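Local coordinates for hypothetical protein SPy1581 (Streptococcus pyogenes, PDB 1YHF) that is of unknown function but carries a cupin domain, a beta-barrel scaffold that binds metals or small molecules in many relatives, at residues 62-68 / 104-110; 45-50 / 99-105; 6-10 / 32-37; 51-57 / 94-100. All coordinates share one frame. Numbering follows the deposited sequence.

Contact 1: 62-68 / 104-110; sequences AMVTILS and FQMLLVV
The apolar centre is the face of Ala62, Val64, Ile66, Met106, Leu108 and Val110. Val64, with chi1 t, places CG1 3.7 Å from SE of selenomethionine Met106 and CG2 3.7 Å from Leu108 CD1; Ile66 CD1 lies 3.7 Å from Phe104 CD1. Strands 62-68 and 104-110 are antiparallel (148°), their axes 4.4 Å apart at closest approach. Ala62-Val110, Val64-Leu108 and Ile66-Met106 are non-hydrogen-bonded pairs. Met63-Val109 and Thr65-Leu107 are hydrogen-bonded pairs: Met63 N to Val109 O 2.7 Å, Val109 N to Met63 O 2.9 Å, Thr65 N to Leu107 O 2.9 Å, Leu107 N to Thr65 O 2.8 Å. Leu67 and Ser68 both face Gln105 in a classic beta bulge: Leu67 N to Gln105 O is 2.7 Å, Ser68 N to Gln105 O a weak 3.4 Å. At this polar edge Ser68 OG donates to Gln105 OE1 (2.5 Å, very short), while Gln105 NE2 bonds to Val22 O. Backbone bonding thus fixes the register, and the serine-glutamine bond adds a side-chain link at the bulge.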
# COMPACT_ATOMS: atom_id res chain seq x y z
N ALA A 62 4.20 0.54 8.86
CA ALA A 62 3.58 0.39 7.56
C ALA A 62 4.62 0.53 6.46
O ALA A 62 5.14 1.63 6.19
CB ALA A 62 2.46 1.45 7.41
N MSE A 63 4.94 -0.58 5.81
CA MSE A 63 5.98 -0.53 4.80
C MSE A 63 5.31 -0.33 3.46
O MSE A 63 4.38 -1.05 3.11
CB MSE A 63 6.81 -1.81 4.80
CG MSE A 63 7.88 -1.80 3.75
SE MSE A 63 9.13 -3.29 3.92
CE MSE A 63 7.94 -4.81 3.55
N VAL A 64 5.78 0.68 2.73
CA VAL A 64 5.24 1.02 1.43
C VAL A 64 6.28 0.74 0.38
O VAL A 64 7.39 1.29 0.44
CB VAL A 64 4.87 2.53 1.34
CG1 VAL A 64 4.44 2.90 -0.09
CG2 VAL A 64 3.77 2.86 2.33
N THR A 65 5.92 -0.10 -0.59
CA THR A 65 6.79 -0.38 -1.72
C THR A 65 6.07 0.08 -3.00
O THR A 65 4.97 -0.39 -3.29
CB THR A 65 7.17 -1.89 -1.73
OG1 THR A 65 8.08 -2.15 -0.64
CG2 THR A 65 7.81 -2.29 -3.01
N ILE A 66 6.68 1.05 -3.69
CA ILE A 66 6.09 1.64 -4.88
C ILE A 66 6.42 0.76 -6.09
O ILE A 66 7.59 0.48 -6.40
CB ILE A 66 6.50 3.15 -5.06
CG1 ILE A 66 6.01 3.99 -3.87
CG2 ILE A 66 5.99 3.74 -6.40
CD1 ILE A 66 4.51 4.06 -3.71
N LEU A 67 5.36 0.30 -6.75
CA LEU A 67 5.49 -0.68 -7.81
C LEU A 67 5.53 -0.05 -9.19
O LEU A 67 6.02 -0.66 -10.15
CB LEU A 67 4.36 -1.71 -7.73
CG LEU A 67 4.15 -2.43 -6.40
CD1 LEU A 67 2.91 -3.35 -6.52
CD2 LEU A 67 5.41 -3.22 -6.00
N SER A 68 4.97 1.16 -9.30
CA SER A 68 5.01 1.98 -10.51
C SER A 68 4.66 3.42 -10.15
O SER A 68 4.09 3.68 -9.10
CB SER A 68 4.03 1.44 -11.57
OG SER A 68 2.68 1.72 -11.20
N PHE A 104 0.01 5.79 -9.33
CA PHE A 104 0.98 4.85 -8.80
C PHE A 104 0.30 3.59 -8.28
O PHE A 104 -0.93 3.59 -8.05
CB PHE A 104 1.89 5.53 -7.76
CG PHE A 104 1.27 5.73 -6.39
CD1 PHE A 104 1.33 4.72 -5.43
CD2 PHE A 104 0.68 6.94 -6.04
CE1 PHE A 104 0.79 4.89 -4.15
CE2 PHE A 104 0.13 7.13 -4.76
CZ PHE A 104 0.18 6.09 -3.81
N GLN A 105 1.09 2.53 -8.15
CA GLN A 105 0.67 1.25 -7.56
C GLN A 105 1.67 0.94 -6.47
O GLN A 105 2.88 1.24 -6.62
CB GLN A 105 0.68 0.14 -8.61
CG GLN A 105 -0.41 0.30 -9.66
CD GLN A 105 -0.04 -0.35 -10.95
OE1 GLN A 105 1.06 -0.14 -11.47
NE2 GLN A 105 -0.93 -1.16 -11.48
N MSE A 106 1.18 0.37 -5.36
CA MSE A 106 2.02 0.04 -4.21
C MSE A 106 1.62 -1.25 -3.50
O MSE A 106 0.46 -1.67 -3.54
CB MSE A 106 1.98 1.17 -3.17
CG MSE A 106 0.62 1.47 -2.61
SE MSE A 106 0.82 2.53 -0.94
CE MSE A 106 -0.97 3.09 -0.78
N LEU A 107 2.61 -1.87 -2.87
CA LEU A 107 2.34 -2.93 -1.92
C LEU A 107 2.47 -2.28 -0.55
O LEU A 107 3.46 -1.62 -0.26
CB LEU A 107 3.32 -4.09 -2.08
CG LEU A 107 3.21 -5.18 -1.01
CD1 LEU A 107 1.87 -5.96 -1.06
CD2 LEU A 107 4.39 -6.13 -1.15
N LEU A 108 1.45 -2.46 0.28
CA LEU A 108 1.41 -1.91 1.62
C LEU A 108 1.33 -3.05 2.64
O LEU A 108 0.39 -3.84 2.64
CB LEU A 108 0.21 -0.95 1.75
CG LEU A 108 -0.04 -0.41 3.16
CD1 LEU A 108 1.07 0.58 3.55
CD2 LEU A 108 -1.44 0.26 3.29
N VAL A 109 2.35 -3.15 3.50
CA VAL A 109 2.41 -4.19 4.49
C VAL A 109 2.40 -3.48 5.86
O VAL A 109 3.32 -2.74 6.20
CB VAL A 109 3.65 -5.10 4.32
CG1 VAL A 109 3.71 -6.13 5.43
CG2 VAL A 109 3.62 -5.80 2.94
N VAL A 110 1.33 -3.69 6.62
CA VAL A 110 1.20 -3.03 7.92
C VAL A 110 1.31 -4.04 9.05
O VAL A 110 0.38 -4.86 9.28
CB VAL A 110 -0.12 -2.20 8.05
CG1 VAL A 110 -0.17 -1.44 9.41
CG2 VAL A 110 -0.30 -1.25 6.86
O HOH W 1 5.97 -3.09 1.00

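Contact 2: 45-50 / 99-105; sequences FSLDKG and YAVEAFQ
This is an antiparallel contact between two chain segments that both pass from one sheet of the barrel to the other. Segment 45-50 runs off the end of strand 40-47 toward strand 52-56; segment 99-105 joins strand 96-100 to strand 104-111. Leu47 and Phe104 form a hydrogen-bonded pair, CA atoms 5.5 Å apart: Leu47 N to Phe104 O and Phe104 N to Leu47 O are both 2.9 Å. Ser46 and Gln105 form the adjoining non-hydrogen-bonded pair, with Ser46 CB 3.8 Å from Gln105 CG. Beyond Leu47 the strand pairing stops, and a single bond, Gly50 N to Ala100 O at 2.8 Å, rejoins the segments. Gly50 has positive phi (88/-7), where a CB would jam against the preceding carbonyl; its place, with five residues between it and His56, is consistent with the first glycine of the cupin G(X)5HXH motif, although serine replaces the second histidine here. Opposite it, Ala100 (-80/90) is the centre of an inverse gamma turn, closed by a weak bond from Val101 N to Tyr99 O at 3.0 Å. On the inner side Leu47, chi1 m and chi2 p, sets CD2 3.9 Å from Phe104 CE2; its CB lies 4.0 Å from Ala100 CB. On the other side Ser46 OG bonds to Met23 O and Asp48 OD2 to Asp27 N, so the loop after helix 18-21 covers that face.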
# COMPACT_ATOMS: atom_id res chain seq x y z
N PHE A 45 -2.50 -1.60 -3.83
CA PHE A 45 -3.30 -0.42 -4.16
C PHE A 45 -2.95 0.09 -5.54
O PHE A 45 -1.82 -0.08 -6.01
CB PHE A 45 -2.96 0.72 -3.20
CG PHE A 45 -3.66 0.66 -1.88
CD1 PHE A 45 -4.97 1.14 -1.75
CD2 PHE A 45 -3.01 0.19 -0.75
CE1 PHE A 45 -5.63 1.14 -0.51
CE2 PHE A 45 -3.66 0.15 0.49
CZ PHE A 45 -4.97 0.64 0.61
N SER A 46 -3.89 0.76 -6.19
CA SER A 46 -3.55 1.68 -7.26
C SER A 46 -4.28 2.99 -6.98
O SER A 46 -5.43 2.97 -6.60
CB SER A 46 -3.97 1.11 -8.61
OG SER A 46 -5.36 1.22 -8.80
N LEU A 47 -3.61 4.12 -7.20
CA LEU A 47 -4.27 5.42 -7.15
C LEU A 47 -4.00 6.11 -8.46
O LEU A 47 -2.85 6.15 -8.90
CB LEU A 47 -3.71 6.27 -6.03
CG LEU A 47 -4.08 5.99 -4.56
CD1 LEU A 47 -3.53 4.65 -4.02
CD2 LEU A 47 -3.60 7.14 -3.68
N ASP A 48 -5.03 6.68 -9.09
CA ASP A 48 -4.80 7.56 -10.24
C ASP A 48 -4.14 8.84 -9.77
O ASP A 48 -4.22 9.20 -8.59
CB ASP A 48 -6.11 7.89 -10.97
CG ASP A 48 -5.88 8.43 -12.40
OD1 ASP A 48 -4.77 8.24 -12.95
OD2 ASP A 48 -6.82 9.06 -12.95
N LYS A 49 -3.50 9.52 -10.71
CA LYS A 49 -2.88 10.82 -10.48
C LYS A 49 -3.85 11.76 -9.77
O LYS A 49 -5.02 11.87 -10.16
CB LYS A 49 -2.42 11.41 -11.82
CG LYS A 49 -1.90 12.84 -11.74
CD LYS A 49 -1.02 13.21 -12.93
CE LYS A 49 -1.86 13.40 -14.19
NZ LYS A 49 -1.00 13.49 -15.41
N GLY A 50 -3.37 12.42 -8.71
CA GLY A 50 -4.20 13.35 -7.95
C GLY A 50 -5.03 12.76 -6.82
O GLY A 50 -5.63 13.51 -6.04
N TYR A 99 -0.01 11.07 -1.42
CA TYR A 99 -0.59 11.78 -2.55
C TYR A 99 -0.01 11.24 -3.85
O TYR A 99 1.21 11.08 -3.99
CB TYR A 99 -0.36 13.29 -2.43
CG TYR A 99 -0.80 14.08 -3.63
CD1 TYR A 99 -2.16 14.29 -3.89
CD2 TYR A 99 0.13 14.63 -4.51
CE1 TYR A 99 -2.58 15.02 -4.98
CE2 TYR A 99 -0.28 15.37 -5.61
CZ TYR A 99 -1.63 15.57 -5.84
OH TYR A 99 -2.04 16.28 -6.94
N ALA A 100 -0.90 10.94 -4.80
CA ALA A 100 -0.48 10.39 -6.09
C ALA A 100 0.02 11.52 -6.99
O ALA A 100 -0.76 12.14 -7.71
CB ALA A 100 -1.63 9.61 -6.74
N VAL A 101 1.31 11.81 -6.92
CA VAL A 101 1.93 12.78 -7.83
C VAL A 101 1.68 12.39 -9.29
O VAL A 101 1.33 13.24 -10.13
CB VAL A 101 3.44 12.90 -7.59
CG1 VAL A 101 4.06 13.94 -8.56
CG2 VAL A 101 3.70 13.31 -6.16
N GLU A 102 1.89 11.11 -9.58
CA GLU A 102 1.45 10.49 -10.83
C GLU A 102 0.61 9.32 -10.36
O GLU A 102 0.63 8.99 -9.17
CB GLU A 102 2.63 9.94 -11.62
CG GLU A 102 3.82 10.84 -11.74
CD GLU A 102 4.99 10.16 -12.42
OE1 GLU A 102 4.96 8.92 -12.59
OE2 GLU A 102 5.96 10.87 -12.77
N ALA A 103 -0.12 8.70 -11.28
CA ALA A 103 -0.77 7.43 -10.97
C ALA A 103 0.32 6.50 -10.41
O ALA A 103 1.45 6.47 -10.92
CB ALA A 103 -1.41 6.82 -12.21
N PHE A 104 0.01 5.79 -9.33
CA PHE A 104 0.98 4.85 -8.80
C PHE A 104 0.30 3.59 -8.28
O PHE A 104 -0.93 3.59 -8.05
CB PHE A 104 1.89 5.53 -7.76
CG PHE A 104 1.27 5.73 -6.39
CD1 PHE A 104 1.33 4.72 -5.43
CD2 PHE A 104 0.68 6.94 -6.04
CE1 PHE A 104 0.79 4.89 -4.15
CE2 PHE A 104 0.13 7.13 -4.76
CZ PHE A 104 0.18 6.09 -3.81
N GLN A 105 1.09 2.53 -8.15
CA GLN A 105 0.67 1.25 -7.56
C GLN A 105 1.67 0.94 -6.47
O GLN A 105 2.88 1.24 -6.62
CB GLN A 105 0.68 0.14 -8.61
CG GLN A 105 -0.41 0.30 -9.66
CD GLN A 105 -0.04 -0.35 -10.95
OE1 GLN A 105 1.06 -0.14 -11.47
NE2 GLN A 105 -0.93 -1.16 -11.48

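Contact 3: 6-10 / 32-37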
# COMPACT_ATOMS: atom_id res chain seq x y z
N TYR A 6 -4.42 -18.06 3.77
CA TYR A 6 -3.96 -17.01 4.67
C TYR A 6 -3.63 -15.75 3.88
O TYR A 6 -3.75 -14.65 4.38
CB TYR A 6 -2.75 -17.50 5.49
CG TYR A 6 -3.06 -18.78 6.21
CD1 TYR A 6 -3.94 -18.79 7.30
CD2 TYR A 6 -2.56 -20.00 5.76
CE1 TYR A 6 -4.27 -19.95 7.94
CE2 TYR A 6 -2.89 -21.19 6.40
CZ TYR A 6 -3.75 -21.15 7.50
OH TYR A 6 -4.10 -22.31 8.15
N ILE A 7 -3.24 -15.95 2.63
CA ILE A 7 -3.03 -14.85 1.69
C ILE A 7 -4.16 -14.98 0.67
O ILE A 7 -4.19 -15.93 -0.12
CB ILE A 7 -1.61 -14.89 1.04
CG1 ILE A 7 -0.55 -14.59 2.10
CG2 ILE A 7 -1.51 -13.92 -0.16
CD1 ILE A 7 0.90 -14.69 1.60
N ASN A 8 -5.09 -14.04 0.75
CA ASN A 8 -6.39 -14.11 0.06
C ASN A 8 -6.49 -13.15 -1.11
O ASN A 8 -5.63 -12.28 -1.27
CB ASN A 8 -7.51 -13.86 1.06
CG ASN A 8 -7.52 -14.89 2.18
OD1 ASN A 8 -7.65 -14.57 3.35
ND2 ASN A 8 -7.34 -16.13 1.81
N ASN A 9 -7.51 -13.35 -1.95
CA ASN A 9 -7.85 -12.41 -3.05
C ASN A 9 -6.77 -12.31 -4.11
O ASN A 9 -6.64 -11.27 -4.78
CB ASN A 9 -8.20 -11.01 -2.49
CG ASN A 9 -9.45 -11.02 -1.63
OD1 ASN A 9 -9.48 -10.47 -0.51
ND2 ASN A 9 -10.48 -11.65 -2.12
N ILE A 10 -6.02 -13.40 -4.26
CA ILE A 10 -4.94 -13.52 -5.21
C ILE A 10 -4.69 -15.00 -5.45
O ILE A 10 -4.72 -15.80 -4.53
CB ILE A 10 -3.65 -12.77 -4.71
CG1 ILE A 10 -2.65 -12.53 -5.83
CG2 ILE A 10 -3.01 -13.42 -3.47
CD1 ILE A 10 -1.51 -11.57 -5.40
N ARG A 32 -6.64 -4.49 -3.59
CA ARG A 32 -6.77 -5.90 -3.46
C ARG A 32 -6.19 -6.23 -2.12
O ARG A 32 -4.97 -6.10 -1.90
CB ARG A 32 -5.99 -6.58 -4.58
CG ARG A 32 -6.30 -8.04 -4.71
CD ARG A 32 -5.51 -8.63 -5.87
NE ARG A 32 -6.03 -8.23 -7.19
CZ ARG A 32 -6.82 -8.98 -7.95
NH1 ARG A 32 -7.28 -10.18 -7.53
NH2 ARG A 32 -7.17 -8.52 -9.15
N THR A 33 -7.07 -6.62 -1.19
CA THR A 33 -6.67 -6.87 0.19
C THR A 33 -6.30 -8.33 0.43
O THR A 33 -7.17 -9.21 0.50
CB THR A 33 -7.73 -6.40 1.20
OG1 THR A 33 -8.05 -5.03 0.95
CG2 THR A 33 -7.23 -6.54 2.64
N LEU A 34 -5.00 -8.57 0.54
CA LEU A 34 -4.40 -9.91 0.76
C LEU A 34 -4.60 -10.48 2.15
O LEU A 34 -4.87 -11.68 2.30
CB LEU A 34 -2.91 -9.84 0.43
CG LEU A 34 -2.56 -10.02 -1.06
CD1 LEU A 34 -3.61 -9.48 -2.05
CD2 LEU A 34 -1.22 -9.48 -1.36
N VAL A 35 -4.48 -9.63 3.16
CA VAL A 35 -4.60 -10.03 4.56
C VAL A 35 -5.26 -8.89 5.30
O VAL A 35 -4.90 -7.72 5.12
CB VAL A 35 -3.24 -10.31 5.25
CG1 VAL A 35 -3.46 -10.77 6.68
CG2 VAL A 35 -2.45 -11.35 4.50
N GLN A 36 -6.25 -9.23 6.12
CA GLN A 36 -6.89 -8.22 6.97
C GLN A 36 -7.18 -8.86 8.31
O GLN A 36 -8.26 -9.41 8.52
CB GLN A 36 -8.17 -7.68 6.30
CG GLN A 36 -8.95 -6.60 7.09
CD GLN A 36 -9.89 -5.76 6.19
OE1 GLN A 36 -10.28 -6.18 5.10
NE2 GLN A 36 -10.24 -4.57 6.67
N ARG A 37 -6.20 -8.83 9.21
CA ARG A 37 -6.39 -9.42 10.56
C ARG A 37 -5.94 -8.44 11.64
O ARG A 37 -5.42 -7.37 11.35
CB ARG A 37 -5.66 -10.76 10.71
CG ARG A 37 -4.21 -10.69 10.28
CD ARG A 37 -3.35 -11.78 10.87
NE ARG A 37 -3.42 -13.02 10.12
CZ ARG A 37 -2.45 -13.93 10.06
NH1 ARG A 37 -1.29 -13.74 10.69
NH2 ARG A 37 -2.64 -15.04 9.36
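A classic beta bulge in the outermost strand 29-37 receives the N-terminal segment: Leu34 and Val35 both face Ile42, and the chain turns a corner at Leu34. Residues 6-10 have no regular secondary structure, yet they run nearly antiparallel to 32-37, with end-to-end directions 173° apart. The backbones are closest at Asn8 and Leu34, whose CA atoms are 4.7 Å apart. There Asn8 N donates to Leu34 O at 2.8 Å, and a CA-H...O contact from Leu34 CA to Asn8 O at 3.4 Å runs the other way. Asn9 then takes up positive phi (65/28), and its carbonyl O accepts a bond from Arg32 NH1 at 3.0 Å, at 176° and close to the guanidinium plane. Arg32 NH2 bonds in turn to Glu21 O, so one side chain bridges the N-terminal segment and helix 18-21. Leu34 packs against Ile7 and Ile10, which lie side by side over it, its CG 4.1 Å from Ile7 CG2 and 4.2 Å from Ile10 CG2, and has the largest covered area of the contact. Tyr6 O adds a 3.5 Å approach to Val35 CG2. With one backbone hydrogen bond between the segments, residues 6-10 do not extend the sheet as a regular strand; a guanidinium bond and leucine-isoleucine packing add to the attachment.

Contact 4: 51-57 / 94-100; sequences QEIGRHS and IPHALYA
Side-chain conformation is most telling at the paired histidines. His56 (chi1 p, chi2 -70°) and His96 (chi1 p, chi2 73°) point to the same sheet face and meet in a T-shaped pair, the edge of His96 toward the face of His56, centroids 4.8 Å apart and planes at 75°. His56 ND1 donates to Gly54 O at 3.0 Å. Their positions are consistent with cupin-motif histidines that ligate metal in many relatives; the coordinates hold no metal, and His96 ND1 lacks a partner in the model. Ile53 (m, t) and Leu98 (m, p) lie on that face, Ile53 CB 4.1 Å from Leu98 CD1. Strands 52-56 and 96-100 are antiparallel at 165°. Ile53 N to Leu98 O is 2.9 Å and His96 N to His56 O 2.8 Å, but a bulge between these pairs shifts the register by one. Extended Arg55 lays its guanidinium face over Pro95 CB, NH2 3.7 Å away, and bonds through NH1 to Asp76 O. Strand 96-100 pairs next with 70-75, while Ile53 and Leu98 pack on Met106 of strand 104-111.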
# COMPACT_ATOMS: atom_id res chain seq x y z
N GLN A 51 -5.06 11.44 -6.70
CA GLN A 51 -5.80 10.82 -5.62
C GLN A 51 -4.98 10.90 -4.33
O GLN A 51 -3.77 11.11 -4.37
CB GLN A 51 -6.21 9.38 -5.98
CG GLN A 51 -7.09 9.27 -7.24
CD GLN A 51 -8.22 10.29 -7.25
OE1 GLN A 51 -8.35 11.09 -8.20
NE2 GLN A 51 -9.02 10.30 -6.20
N GLU A 52 -5.64 10.77 -3.18
CA GLU A 52 -4.91 10.81 -1.92
C GLU A 52 -5.51 9.94 -0.82
O GLU A 52 -6.74 9.70 -0.76
CB GLU A 52 -4.71 12.25 -1.43
CG GLU A 52 -5.91 12.90 -0.79
CD GLU A 52 -5.54 14.15 0.00
OE1 GLU A 52 -6.17 14.38 1.06
OE2 GLU A 52 -4.64 14.91 -0.43
N ILE A 53 -4.62 9.47 0.04
CA ILE A 53 -4.99 8.83 1.27
C ILE A 53 -4.74 9.87 2.35
O ILE A 53 -3.60 10.33 2.53
CB ILE A 53 -4.17 7.54 1.50
CG1 ILE A 53 -4.47 6.55 0.37
CG2 ILE A 53 -4.47 6.95 2.88
CD1 ILE A 53 -3.55 5.36 0.33
N GLY A 54 -5.82 10.28 3.02
CA GLY A 54 -5.75 11.33 4.02
C GLY A 54 -4.85 10.98 5.18
O GLY A 54 -4.61 9.80 5.48
N ARG A 55 -4.33 12.03 5.81
CA ARG A 55 -3.56 11.93 7.04
C ARG A 55 -4.21 10.98 8.03
O ARG A 55 -5.41 11.08 8.31
CB ARG A 55 -3.45 13.32 7.66
CG ARG A 55 -2.28 13.51 8.58
CD ARG A 55 -1.93 14.97 8.68
NE ARG A 55 -1.07 15.22 9.82
CZ ARG A 55 0.27 15.24 9.77
NH1 ARG A 55 0.90 15.02 8.62
NH2 ARG A 55 0.97 15.49 10.87
N HIS A 56 -3.43 10.04 8.55
CA HIS A 56 -3.84 9.22 9.69
C HIS A 56 -2.64 8.50 10.31
O HIS A 56 -1.54 8.52 9.76
CB HIS A 56 -4.94 8.23 9.31
CG HIS A 56 -4.48 7.12 8.42
ND1 HIS A 56 -4.13 7.32 7.11
CD2 HIS A 56 -4.28 5.80 8.67
CE1 HIS A 56 -3.74 6.18 6.57
NE2 HIS A 56 -3.82 5.24 7.50
N SER A 57 -2.87 7.89 11.47
CA SER A 57 -1.87 7.10 12.17
C SER A 57 -2.32 5.65 12.27
O SER A 57 -3.50 5.39 12.49
CB SER A 57 -1.65 7.66 13.58
OG SER A 57 -1.23 9.01 13.52
N ILE A 94 2.78 7.58 14.17
CA ILE A 94 3.13 8.88 13.58
C ILE A 94 2.22 9.12 12.38
O ILE A 94 2.08 8.23 11.52
CB ILE A 94 4.64 8.93 13.14
CG1 ILE A 94 5.58 8.57 14.30
CG2 ILE A 94 5.01 10.32 12.55
CD1 ILE A 94 5.65 9.63 15.38
N PRO A 95 1.54 10.29 12.34
CA PRO A 95 0.67 10.56 11.21
C PRO A 95 1.40 10.52 9.86
O PRO A 95 2.54 10.99 9.75
CB PRO A 95 0.12 11.97 11.50
CG PRO A 95 0.17 12.07 12.99
CD PRO A 95 1.46 11.37 13.35
N HIS A 96 0.74 9.93 8.87
CA HIS A 96 1.22 9.88 7.50
C HIS A 96 0.08 10.07 6.52
O HIS A 96 -1.10 9.88 6.85
CB HIS A 96 1.98 8.56 7.20
CG HIS A 96 1.28 7.32 7.67
ND1 HIS A 96 0.16 6.81 7.06
CD2 HIS A 96 1.57 6.47 8.69
CE1 HIS A 96 -0.23 5.71 7.68
NE2 HIS A 96 0.61 5.49 8.68
N ALA A 97 0.45 10.46 5.31
CA ALA A 97 -0.49 10.67 4.22
C ALA A 97 0.21 10.30 2.93
O ALA A 97 1.45 10.27 2.89
CB ALA A 97 -0.99 12.12 4.20
N LEU A 98 -0.56 10.02 1.89
CA LEU A 98 -0.01 9.68 0.59
C LEU A 98 -0.76 10.44 -0.52
O LEU A 98 -1.99 10.46 -0.52
CB LEU A 98 -0.08 8.15 0.33
CG LEU A 98 0.59 7.17 1.34
CD1 LEU A 98 -0.31 6.82 2.55
CD2 LEU A 98 1.05 5.89 0.67
N TYR A 99 -0.01 11.07 -1.42
CA TYR A 99 -0.59 11.78 -2.55
C TYR A 99 -0.01 11.24 -3.85
O TYR A 99 1.21 11.08 -3.99
CB TYR A 99 -0.36 13.29 -2.43
CG TYR A 99 -0.80 14.08 -3.63
CD1 TYR A 99 -2.16 14.29 -3.89
CD2 TYR A 99 0.13 14.63 -4.51
CE1 TYR A 99 -2.58 15.02 -4.98
CE2 TYR A 99 -0.28 15.37 -5.61
CZ TYR A 99 -1.63 15.57 -5.84
OH TYR A 99 -2.04 16.28 -6.94
N ALA A 100 -0.90 10.94 -4.80
CA ALA A 100 -0.48 10.39 -6.09
C ALA A 100 0.02 11.52 -6.99
O ALA A 100 -0.76 12.14 -7.71
CB ALA A 100 -1.63 9.61 -6.74

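Overall arrangement
Contacts 1, 2 and 4 are joined within the cupin barrel. Contacts 1 and 2, centres about 11 Å apart, share Phe104 and Gln105 in the five-stranded sheet; contact 2 reaches on to strand 96-100 of the four-stranded sheet, where contact 4 lies. Met106 bridges the sheets, its CE 3.6 Å from Ile53 CD1 and its SE 3.7 Å from Leu98 CD2. Contact 4 is nested along the chain inside contact 2 and shares Tyr99 and Ala100 with it. His56 NE2 and His96 NE2, 4.6 Å apart, mark the presumed pocket. Contact 3, on the outer strand of the five-stranded sheet, touches none of the others: nearest atoms about 5 Å from contacts 1 and 2, centre about 22 Å from that of contact 4.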